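Local coordinates for penicillin-binding protein 2 (Pbp2) (Helicobacter pylori, PDB 5LP5), which probably cross-links peptidoglycan as a penicillin-binding transpeptidase that helps set cell shape, and forms a cell-wall synthesis complex with MreC, at residues His460-Ile463 against Asn464-Gln467; Gln420-Arg423 against Val424-Leu428; Asp285-Gln288 against Lys289-Asp293. All coordinates share one frame; numbering follows the deposited sequence.

Contact 1: residues His460-Ile463 against Asn464-Gln467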
ATOM      1  N   HIS A 460     -19.075 -18.226  -2.423  1.00 34.34           N
ATOM      2  CA  HIS A 460     -17.753 -17.824  -1.969  1.00 33.54           C
ATOM      3  C   HIS A 460     -17.326 -16.624  -2.755  1.00 31.42           C
ATOM      4  O   HIS A 460     -17.938 -16.310  -3.750  1.00 30.98           O
ATOM      5  CB  HIS A 460     -16.729 -18.971  -2.068  1.00 34.41           C
ATOM      6  CG  HIS A 460     -16.548 -19.514  -3.447  1.00 35.75           C
ATOM      7  ND1 HIS A 460     -17.427 -20.409  -4.016  1.00 37.14           N
ATOM      8  CD2 HIS A 460     -15.571 -19.309  -4.362  1.00 35.86           C
ATOM      9  CE1 HIS A 460     -17.009 -20.716  -5.232  1.00 38.33           C
ATOM     10  NE2 HIS A 460     -15.880 -20.066  -5.463  1.00 36.78           N
ATOM     11  N   PHE A 461     -16.307 -15.933  -2.256  1.00 31.61           N
ATOM     12  CA  PHE A 461     -15.784 -14.717  -2.874  1.00 30.62           C
ATOM     13  C   PHE A 461     -14.407 -14.941  -3.501  1.00 32.54           C
ATOM     14  O   PHE A 461     -14.085 -14.347  -4.524  1.00 36.67           O
ATOM     15  CB  PHE A 461     -15.678 -13.603  -1.844  1.00 29.00           C
ATOM     16  CG  PHE A 461     -17.008 -13.067  -1.395  1.00 28.73           C
ATOM     17  CD1 PHE A 461     -17.687 -12.128  -2.151  1.00 28.51           C
ATOM     18  CD2 PHE A 461     -17.577 -13.506  -0.214  1.00 28.32           C
ATOM     19  CE1 PHE A 461     -18.899 -11.625  -1.736  1.00 28.19           C
ATOM     20  CE2 PHE A 461     -18.787 -13.011   0.213  1.00 28.12           C
ATOM     21  CZ  PHE A 461     -19.449 -12.073  -0.551  1.00 28.64           C
ATOM     22  N   ALA A 462     -13.582 -15.780  -2.889  1.00 31.14           N
ATOM     23  CA  ALA A 462     -12.235 -16.009  -3.380  1.00 30.80           C
ATOM     24  C   ALA A 462     -12.227 -16.952  -4.597  1.00 33.14           C
ATOM     25  O   ALA A 462     -12.513 -18.145  -4.473  1.00 32.71           O
ATOM     26  CB  ALA A 462     -11.374 -16.572  -2.264  1.00 30.01           C
ATOM     27  N   ILE A 463     -11.868 -16.424  -5.768  1.00 34.40           N
ATOM     28  CA  ILE A 463     -11.908 -17.219  -6.995  1.00 36.56           C
ATOM     29  C   ILE A 463     -11.080 -18.478  -6.871  1.00 37.66           C
ATOM     30  O   ILE A 463     -11.479 -19.514  -7.362  1.00 38.18           O
ATOM     31  CB  ILE A 463     -11.473 -16.410  -8.238  1.00 38.00           C
ATOM     32  CG1 ILE A 463     -12.577 -15.413  -8.604  1.00 38.22           C
ATOM     33  CG2 ILE A 463     -11.219 -17.341  -9.423  1.00 37.60           C
ATOM     34  CD1 ILE A 463     -12.283 -14.527  -9.797  1.00 37.78           C
ATOM     35  N   ASN A 464      -9.941 -18.392  -6.195  1.00 42.95           N
ATOM     36  CA  ASN A 464      -9.069 -19.560  -5.984  1.00 46.84           C
ATOM     37  C   ASN A 464      -9.548 -20.460  -4.828  1.00 46.90           C
ATOM     38  O   ASN A 464      -8.791 -21.268  -4.310  1.00 50.45           O
ATOM     39  CB  ASN A 464      -7.592 -19.134  -5.813  1.00 52.91           C
ATOM     40  CG  ASN A 464      -7.394 -18.028  -4.764  1.00 60.29           C
ATOM     41  OD1 ASN A 464      -8.342 -17.396  -4.301  1.00 68.47           O
ATOM     42  ND2 ASN A 464      -6.133 -17.751  -4.434  1.00 62.15           N
ATOM     43  N   ASN A 465     -10.817 -20.337  -4.444  1.00 47.90           N
ATOM     44  CA  ASN A 465     -11.463 -21.248  -3.487  1.00 49.54           C
ATOM     45  C   ASN A 465     -12.341 -22.279  -4.209  1.00 50.85           C
ATOM     46  O   ASN A 465     -13.553 -22.133  -4.253  1.00 41.56           O
ATOM     47  CB  ASN A 465     -12.329 -20.433  -2.527  1.00 51.46           C
ATOM     48  CG  ASN A 465     -12.433 -21.039  -1.138  1.00 51.25           C
ATOM     49  OD1 ASN A 465     -12.020 -22.170  -0.867  1.00 49.90           O
ATOM     50  ND2 ASN A 465     -12.985 -20.250  -0.232  1.00 51.37           N
ATOM     51  N   LYS A 466     -11.716 -23.320  -4.763  1.00 63.09           N
ATOM     52  CA  LYS A 466     -12.424 -24.395  -5.486  1.00 65.13           C
ATOM     53  C   LYS A 466     -13.391 -25.115  -4.550  1.00 61.42           C
ATOM     54  O   LYS A 466     -13.016 -26.019  -3.804  1.00 62.19           O
ATOM     55  CB  LYS A 466     -11.429 -25.407  -6.063  1.00 77.14           C
ATOM     56  CG  LYS A 466     -12.053 -26.675  -6.668  1.00 91.03           C
ATOM     57  CD  LYS A 466     -11.052 -27.830  -6.706  1.00 96.28           C
ATOM     58  CE  LYS A 466     -11.598 -29.063  -7.405  1.00 94.49           C
ATOM     59  NZ  LYS A 466     -10.536 -30.105  -7.519  1.00 94.91           N
ATOM     60  N   GLN A 467     -14.641 -24.700  -4.596  1.00 59.97           N
ATOM     61  CA  GLN A 467     -15.664 -25.269  -3.737  1.00 64.50           C
ATOM     62  C   GLN A 467     -16.507 -26.246  -4.545  1.00 61.24           C
ATOM     63  O   GLN A 467     -17.343 -25.814  -5.343  1.00 66.23           O
ATOM     64  CB  GLN A 467     -16.559 -24.150  -3.188  1.00 72.55           C
ATOM     65  CG  GLN A 467     -15.948 -23.339  -2.057  1.00 77.80           C
ATOM     66  CD  GLN A 467     -15.420 -24.237  -0.949  1.00 82.76           C
ATOM     67  OE1 GLN A 467     -14.215 -24.410  -0.811  1.00 96.19           O
ATOM     68  NE2 GLN A 467     -16.323 -24.847  -0.185  1.00 77.10           N
TER

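Contact 2: residues Gln420-Arg423 against Val424-Leu428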
ATOM      1  N   GLN A 420     -42.687 -25.243  25.249  1.00 59.89           N
ATOM      2  CA  GLN A 420     -44.100 -25.402  24.903  1.00 63.05           C
ATOM      3  C   GLN A 420     -44.303 -26.436  23.818  1.00 64.47           C
ATOM      4  O   GLN A 420     -43.391 -26.672  23.038  1.00 65.94           O
ATOM      5  CB  GLN A 420     -44.656 -24.075  24.445  1.00 60.83           C
ATOM      6  CG  GLN A 420     -44.417 -22.979  25.457  1.00 62.48           C
ATOM      7  CD  GLN A 420     -45.034 -21.671  25.047  1.00 64.12           C
ATOM      8  OE1 GLN A 420     -45.198 -21.401  23.852  1.00 66.68           O
ATOM      9  NE2 GLN A 420     -45.390 -20.849  26.037  1.00 66.70           N
ATOM     10  N   ASP A 421     -45.490 -27.047  23.784  1.00 66.00           N
ATOM     11  CA  ASP A 421     -45.785 -28.118  22.829  1.00 68.30           C
ATOM     12  C   ASP A 421     -45.865 -27.622  21.388  1.00 66.60           C
ATOM     13  O   ASP A 421     -45.998 -26.417  21.148  1.00 57.83           O
ATOM     14  CB  ASP A 421     -47.100 -28.820  23.190  1.00 72.72           C
ATOM     15  CG  ASP A 421     -46.945 -29.832  24.312  1.00 73.44           C
ATOM     16  OD1 ASP A 421     -45.821 -30.299  24.578  1.00 72.31           O
ATOM     17  OD2 ASP A 421     -47.969 -30.176  24.923  1.00 77.22           O
ATOM     18  N   TRP A 422     -45.757 -28.565  20.444  1.00 68.83           N
ATOM     19  CA  TRP A 422     -45.829 -28.248  19.017  1.00 71.50           C
ATOM     20  C   TRP A 422     -47.242 -28.436  18.480  1.00 72.57           C
ATOM     21  O   TRP A 422     -47.595 -29.506  17.983  1.00 73.02           O
ATOM     22  CB  TRP A 422     -44.856 -29.086  18.186  1.00 72.78           C
ATOM     23  CG  TRP A 422     -44.787 -28.611  16.737  1.00 73.35           C
ATOM     24  CD1 TRP A 422     -45.489 -29.101  15.662  1.00 74.78           C
ATOM     25  CD2 TRP A 422     -43.989 -27.540  16.232  1.00 72.19           C
ATOM     26  NE1 TRP A 422     -45.171 -28.396  14.527  1.00 75.47           N
ATOM     27  CE2 TRP A 422     -44.240 -27.442  14.848  1.00 73.64           C
ATOM     28  CE3 TRP A 422     -43.071 -26.659  16.811  1.00 73.50           C
ATOM     29  CZ2 TRP A 422     -43.617 -26.487  14.044  1.00 72.65           C
ATOM     30  CZ3 TRP A 422     -42.444 -25.714  16.003  1.00 72.88           C
ATOM     31  CH2 TRP A 422     -42.727 -25.637  14.638  1.00 70.97           C
ATOM     32  N   ARG A 423     -48.042 -27.382  18.574  1.00 75.91           N
ATOM     33  CA  ARG A 423     -49.405 -27.425  18.081  1.00 80.67           C
ATOM     34  C   ARG A 423     -49.379 -27.463  16.554  1.00 79.55           C
ATOM     35  O   ARG A 423     -48.439 -26.991  15.934  1.00 77.77           O
ATOM     36  CB  ARG A 423     -50.203 -26.235  18.596  1.00 86.61           C
ATOM     37  CG  ARG A 423     -50.307 -26.177  20.119  1.00 93.42           C
ATOM     38  CD  ARG A 423     -50.766 -24.799  20.559  1.00101.17           C
ATOM     39  NE  ARG A 423     -49.862 -23.756  20.058  1.00112.28           N
ATOM     40  CZ  ARG A 423     -50.205 -22.491  19.800  1.00120.80           C
ATOM     41  NH1 ARG A 423     -51.455 -22.069  19.981  1.00131.76           N
ATOM     42  NH2 ARG A 423     -49.291 -21.637  19.348  1.00117.25           N
ATOM     43  N   VAL A 424     -50.393 -28.093  15.969  1.00 79.88           N
ATOM     44  CA  VAL A 424     -50.655 -28.075  14.526  1.00 76.93           C
ATOM     45  C   VAL A 424     -50.501 -26.676  13.880  1.00 74.42           C
ATOM     46  O   VAL A 424     -50.025 -26.568  12.752  1.00 70.77           O
ATOM     47  CB  VAL A 424     -52.078 -28.649  14.245  1.00 77.76           C
ATOM     48  CG1 VAL A 424     -53.141 -27.912  15.063  1.00 77.44           C
ATOM     49  CG2 VAL A 424     -52.423 -28.600  12.761  1.00 77.27           C
ATOM     50  N   GLY A 425     -50.902 -25.618  14.591  1.00 75.99           N
ATOM     51  CA  GLY A 425     -50.802 -24.250  14.080  1.00 75.17           C
ATOM     52  C   GLY A 425     -49.376 -23.860  13.721  1.00 76.99           C
ATOM     53  O   GLY A 425     -49.153 -23.068  12.798  1.00 80.86           O
ATOM     54  N   ASP A 426     -48.415 -24.429  14.453  1.00 75.41           N
ATOM     55  CA  ASP A 426     -46.982 -24.181  14.239  1.00 68.86           C
ATOM     56  C   ASP A 426     -46.501 -24.798  12.926  1.00 64.96           C
ATOM     57  O   ASP A 426     -45.768 -24.164  12.166  1.00 59.02           O
ATOM     58  CB  ASP A 426     -46.165 -24.744  15.411  1.00 67.67           C
ATOM     59  CG  ASP A 426     -46.669 -24.264  16.773  1.00 68.16           C
ATOM     60  OD1 ASP A 426     -47.457 -23.297  16.830  1.00 68.18           O
ATOM     61  OD2 ASP A 426     -46.291 -24.859  17.797  1.00 65.98           O
ATOM     62  N   THR A 427     -46.920 -26.037  12.668  1.00 65.45           N
ATOM     63  CA  THR A 427     -46.654 -26.705  11.391  1.00 63.15           C
ATOM     64  C   THR A 427     -47.176 -25.867  10.231  1.00 63.60           C
ATOM     65  O   THR A 427     -46.523 -25.747   9.197  1.00 63.31           O
ATOM     66  CB  THR A 427     -47.329 -28.085  11.324  1.00 62.15           C
ATOM     67  OG1 THR A 427     -46.945 -28.875  12.455  1.00 65.81           O
ATOM     68  CG2 THR A 427     -46.933 -28.800  10.075  1.00 60.86           C
ATOM     69  N   LEU A 428     -48.353 -25.279  10.420  1.00 65.88           N
ATOM     70  CA  LEU A 428     -49.027 -24.554   9.357  1.00 66.52           C
ATOM     71  C   LEU A 428     -48.410 -23.209   9.061  1.00 63.46           C
ATOM     72  O   LEU A 428     -48.212 -22.873   7.894  1.00 63.03           O
ATOM     73  CB  LEU A 428     -50.493 -24.348   9.699  1.00 70.37           C
ATOM     74  CG  LEU A 428     -51.318 -25.624   9.795  1.00 74.23           C
ATOM     75  CD1 LEU A 428     -52.770 -25.255  10.058  1.00 80.43           C
ATOM     76  CD2 LEU A 428     -51.198 -26.436   8.528  1.00 71.16           C
TER

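Contact 3: residues Asp285-Gln288 against Lys289-Asp293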
ATOM      1  N   ASP A 285     -16.041  11.145  16.156  1.00 62.81           N
ATOM      2  CA  ASP A 285     -17.140  11.683  15.361  1.00 61.75           C
ATOM      3  C   ASP A 285     -17.772  10.681  14.380  1.00 58.27           C
ATOM      4  O   ASP A 285     -18.971  10.624  14.253  1.00 58.75           O
ATOM      5  CB  ASP A 285     -16.706  12.924  14.569  1.00 60.02           C
ATOM      6  CG  ASP A 285     -17.861  13.527  13.796  1.00 60.14           C
ATOM      7  OD1 ASP A 285     -18.922  13.701  14.423  1.00 63.66           O
ATOM      8  OD2 ASP A 285     -17.744  13.805  12.583  1.00 57.95           O
ATOM      9  N   LYS A 286     -16.962   9.907  13.672  1.00 57.30           N
ATOM     10  CA  LYS A 286     -17.487   8.975  12.677  1.00 53.26           C
ATOM     11  C   LYS A 286     -18.014   7.692  13.285  1.00 51.94           C
ATOM     12  O   LYS A 286     -18.912   7.080  12.727  1.00 47.97           O
ATOM     13  CB  LYS A 286     -16.428   8.683  11.631  1.00 52.88           C
ATOM     14  CG  LYS A 286     -16.325   9.824  10.662  1.00 56.03           C
ATOM     15  CD  LYS A 286     -15.034   9.777   9.896  1.00 59.57           C
ATOM     16  CE  LYS A 286     -15.239  10.330   8.492  1.00 61.22           C
ATOM     17  NZ  LYS A 286     -13.962  10.860   7.920  1.00 61.25           N
ATOM     18  N   TRP A 287     -17.474   7.297  14.432  1.00 52.46           N
ATOM     19  CA  TRP A 287     -17.967   6.118  15.132  1.00 51.92           C
ATOM     20  C   TRP A 287     -19.374   6.357  15.661  1.00 49.68           C
ATOM     21  O   TRP A 287     -20.222   5.478  15.606  1.00 51.24           O
ATOM     22  CB  TRP A 287     -17.033   5.740  16.276  1.00 55.59           C
ATOM     23  CG  TRP A 287     -17.492   4.539  17.024  1.00 59.08           C
ATOM     24  CD1 TRP A 287     -17.994   4.512  18.295  1.00 59.69           C
ATOM     25  CD2 TRP A 287     -17.523   3.184  16.549  1.00 59.05           C
ATOM     26  NE1 TRP A 287     -18.318   3.221  18.650  1.00 60.78           N
ATOM     27  CE2 TRP A 287     -18.045   2.387  17.594  1.00 62.47           C
ATOM     28  CE3 TRP A 287     -17.175   2.571  15.347  1.00 55.49           C
ATOM     29  CZ2 TRP A 287     -18.219   1.003  17.464  1.00 60.75           C
ATOM     30  CZ3 TRP A 287     -17.344   1.196  15.221  1.00 55.16           C
ATOM     31  CH2 TRP A 287     -17.863   0.430  16.269  1.00 58.06           C
ATOM     32  N   GLN A 288     -19.615   7.553  16.177  1.00 48.30           N
ATOM     33  CA  GLN A 288     -20.953   7.952  16.613  1.00 46.90           C
ATOM     34  C   GLN A 288     -21.912   7.944  15.426  1.00 46.22           C
ATOM     35  O   GLN A 288     -23.054   7.491  15.536  1.00 50.11           O
ATOM     36  CB  GLN A 288     -20.907   9.351  17.270  1.00 45.45           C
ATOM     37  CG  GLN A 288     -22.201   9.834  17.915  1.00 43.34           C
ATOM     38  CD  GLN A 288     -23.181  10.391  16.903  1.00 41.78           C
ATOM     39  OE1 GLN A 288     -22.780  10.941  15.870  1.00 39.75           O
ATOM     40  NE2 GLN A 288     -24.477  10.248  17.190  1.00 39.36           N
ATOM     41  N   LYS A 289     -21.448   8.446  14.290  1.00 45.57           N
ATOM     42  CA  LYS A 289     -22.306   8.548  13.110  1.00 46.07           C
ATOM     43  C   LYS A 289     -22.760   7.186  12.630  1.00 42.47           C
ATOM     44  O   LYS A 289     -23.868   7.040  12.147  1.00 41.51           O
ATOM     45  CB  LYS A 289     -21.618   9.322  11.973  1.00 47.47           C
ATOM     46  CG  LYS A 289     -21.614  10.839  12.171  1.00 50.35           C
ATOM     47  CD  LYS A 289     -21.847  11.602  10.886  1.00 54.19           C
ATOM     48  CE  LYS A 289     -22.078  13.081  11.167  1.00 59.37           C
ATOM     49  NZ  LYS A 289     -20.898  13.742  11.789  1.00 61.87           N
ATOM     50  N   LEU A 290     -21.906   6.186  12.781  1.00 42.30           N
ATOM     51  CA  LEU A 290     -22.220   4.837  12.310  1.00 41.32           C
ATOM     52  C   LEU A 290     -23.055   4.067  13.324  1.00 43.12           C
ATOM     53  O   LEU A 290     -24.016   3.379  12.962  1.00 43.04           O
ATOM     54  CB  LEU A 290     -20.933   4.061  12.006  1.00 39.51           C
ATOM     55  CG  LEU A 290     -20.121   4.499  10.779  1.00 37.35           C
ATOM     56  CD1 LEU A 290     -18.834   3.696  10.740  1.00 36.75           C
ATOM     57  CD2 LEU A 290     -20.887   4.372   9.468  1.00 35.74           C
ATOM     58  N   GLN A 291     -22.674   4.177  14.593  1.00 44.72           N
ATOM     59  CA  GLN A 291     -23.342   3.468  15.675  1.00 44.17           C
ATOM     60  C   GLN A 291     -24.767   3.964  15.853  1.00 41.63           C
ATOM     61  O   GLN A 291     -25.679   3.168  16.011  1.00 38.01           O
ATOM     62  CB  GLN A 291     -22.563   3.708  16.957  1.00 45.85           C
ATOM     63  CG  GLN A 291     -22.763   2.686  18.039  1.00 47.90           C
ATOM     64  CD  GLN A 291     -21.842   2.954  19.209  1.00 49.81           C
ATOM     65  OE1 GLN A 291     -21.551   4.124  19.542  1.00 49.05           O
ATOM     66  NE2 GLN A 291     -21.373   1.875  19.852  1.00 48.19           N
ATOM     67  N   ASP A 292     -24.930   5.290  15.824  1.00 43.86           N
ATOM     68  CA  ASP A 292     -26.230   5.949  16.067  1.00 48.19           C
ATOM     69  C   ASP A 292     -27.082   6.188  14.815  1.00 48.55           C
ATOM     70  O   ASP A 292     -28.212   6.680  14.918  1.00 49.14           O
ATOM     71  CB  ASP A 292     -26.053   7.267  16.828  1.00 48.71           C
ATOM     72  CG  ASP A 292     -25.666   7.053  18.275  1.00 50.08           C
ATOM     73  OD1 ASP A 292     -25.718   5.888  18.750  1.00 49.10           O
ATOM     74  OD2 ASP A 292     -25.317   8.052  18.945  1.00 53.10           O
ATOM     75  N   ASP A 293     -26.557   5.841  13.643  1.00 49.28           N
ATOM     76  CA  ASP A 293     -27.411   5.683  12.461  1.00 48.33           C
ATOM     77  C   ASP A 293     -28.369   4.539  12.792  1.00 48.12           C
ATOM     78  O   ASP A 293     -27.949   3.414  13.076  1.00 45.28           O
ATOM     79  CB  ASP A 293     -26.589   5.380  11.196  1.00 44.54           C
ATOM     80  CG  ASP A 293     -27.438   5.327   9.935  1.00 43.01           C
ATOM     81  OD1 ASP A 293     -28.674   5.245  10.029  1.00 42.16           O
ATOM     82  OD2 ASP A 293     -26.857   5.354   8.828  1.00 43.50           O
TER

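Contact 1: residues His460-Ile463 against Asn464-Gln467
A462 and N465 are the first and last residues of a type I beta turn, with I463 and N464 at its two central positions. Its one clear backbone bond runs from N465 N to A462 O, 2.8 Å long and bent to 146° at the hydrogen. Asparagine, common at the third position of such turns, suits N464.

An apolar touch lies beside this bond, where A462 CB comes within 4.0 Å of N465 CB. The polar N464 OD1 makes a van der Waals touch 3.7 Å from A462 CB. A methyl group is small enough to leave room for both neighbours.

Ring contacts form the third group. H460, with CG lodged between its own backbone N and carbonyl carbon (chi1 59°), presents one face to the outgoing chain. Over that face Q467 CG makes a CH-pi contact, 4.2 Å from the centroid of the H460 ring. The backbone oxygen of N465 lies above the same face, displaced toward the rim, 3.3 Å from H460 NE2. The ND1 end is bonded to T458 O, and the backbone N atoms of F461 and A462 hold the loop to D399, in another loop of the transpeptidase domain.

Because T458 O can only accept, ND1 must be the donor, which probably helps to hold the imidazole in its rotation, its face a platform on which the chain leaving the turn settles.

Contact 2: residues Gln420-Arg423 against Val424-Leu428
The first turn of helix 424-430 is fastened here to the loop that leads into it, within the transpeptidase domain. W422 and R423 from the loop close on D426 and T427, side chains of that turn. With CG anti to the backbone N (chi1 -172°), W422 lays its indole over the start of the helix. D426 CB sits over the centre of the six-membered ring, 3.4 Å from the centroid of W422, a CH-pi contact along nearly the ring normal. At the indole edge, NE1 of W422 gives its hydrogen to T427 OG1 over 2.8 Å, with the hydroxyl in the ring plane and an angle of 153°. Tryptophan suits the place because one group supplies both a broad apolar face and a donor, and threonine offers a hydroxyl at short range.

The D426 carboxylate stands steeply to the indole, 81° between the planes, and points back to R423. Its OD2 receives a weak bond from R423 N at 3.2 Å, while D426 N returns a bond to R423 O at 3.0 Å. A long salt bridge of 3.5 Å joins R423 NH2 to D426 OD1. The stronger partner of the acid is K414 of helix 411-418, which meets OD2 and also binds D421 O. Helix 380-389 adds I380, which touches both W422 and T427.

Two cations and the amino end of a helix around one carboxylate should favour its charged form, so D426 is probably ionised.

Contact 3: residues Asp285-Gln288 against Lys289-Asp293
D285 and K289, one helical turn apart, form a salt bridge in which the ammonium group faces both carboxylate oxygens: K289 NZ is 3.3 Å from D285 OD1 and equally far from D285 OD2, two weak bonds rather than one firm one. The lysine reaches back by bending at chi2 and again at chi4, its CG passing close to D285 O. A negative residue near the amino end with a positive one a turn later also agrees with the helix dipole.

The second side-chain pair is tighter. Q288 NE2 donates to D292 OD2 over 2.9 Å at 147°, approaching the anti side of the carboxylate with the two planes 75° apart. Glutamine suits this place because a bend at chi2 (-80°) carries its amide around to the aspartate. Both side chains also touch a crystal neighbour, which may influence their pose.

All this decorates helix 284-291, a short, exposed, amphipathic helix of the transpeptidase domain. Its backbone acceptors are met by the usual i to i+4 donors: K289 N binds D285 O, L290 N binds K286 O at 3.1 Å, Q291 N binds W287 O at 3.0 Å, and D292 N binds Q288 O at 2.9 Å. L290 N also makes a weak second bond to W287 O.

W287 NE1 lies 3.5 Å from Q291 OE1, but the angle is too poor for a bond; the extended glutamine crosses the indole obliquely. The L290 side chain packs on Y273, F278 and P297, while W287 packs on L298. At the helix start S283 OG bonds to K286 N, and beyond its end D293 OD1 accepts from Y295 N, an Asx turn.

How the contacts relate
All three are local contacts, each within one continuous stretch of chain in the transpeptidase region. Contact 1 is partly buried, about 14 Å from the centre of the chain to its own centre, whereas contacts 2 and 3 are at the surface. Nearest atoms of contacts 1 and 3 are about 19 Å apart, and those of contact 2 about 30 Å or more from either. No two share an element: contact 3 lies within a single helix, contact 2 joins a loop to the helix it leads into, and contact 1 lies in a loop between helices. In these three the chemistry differs with place: a turn and a histidine face in contact 1, charged and amide pairs in contact 3, an aromatic face with a salt bridge in contact 2.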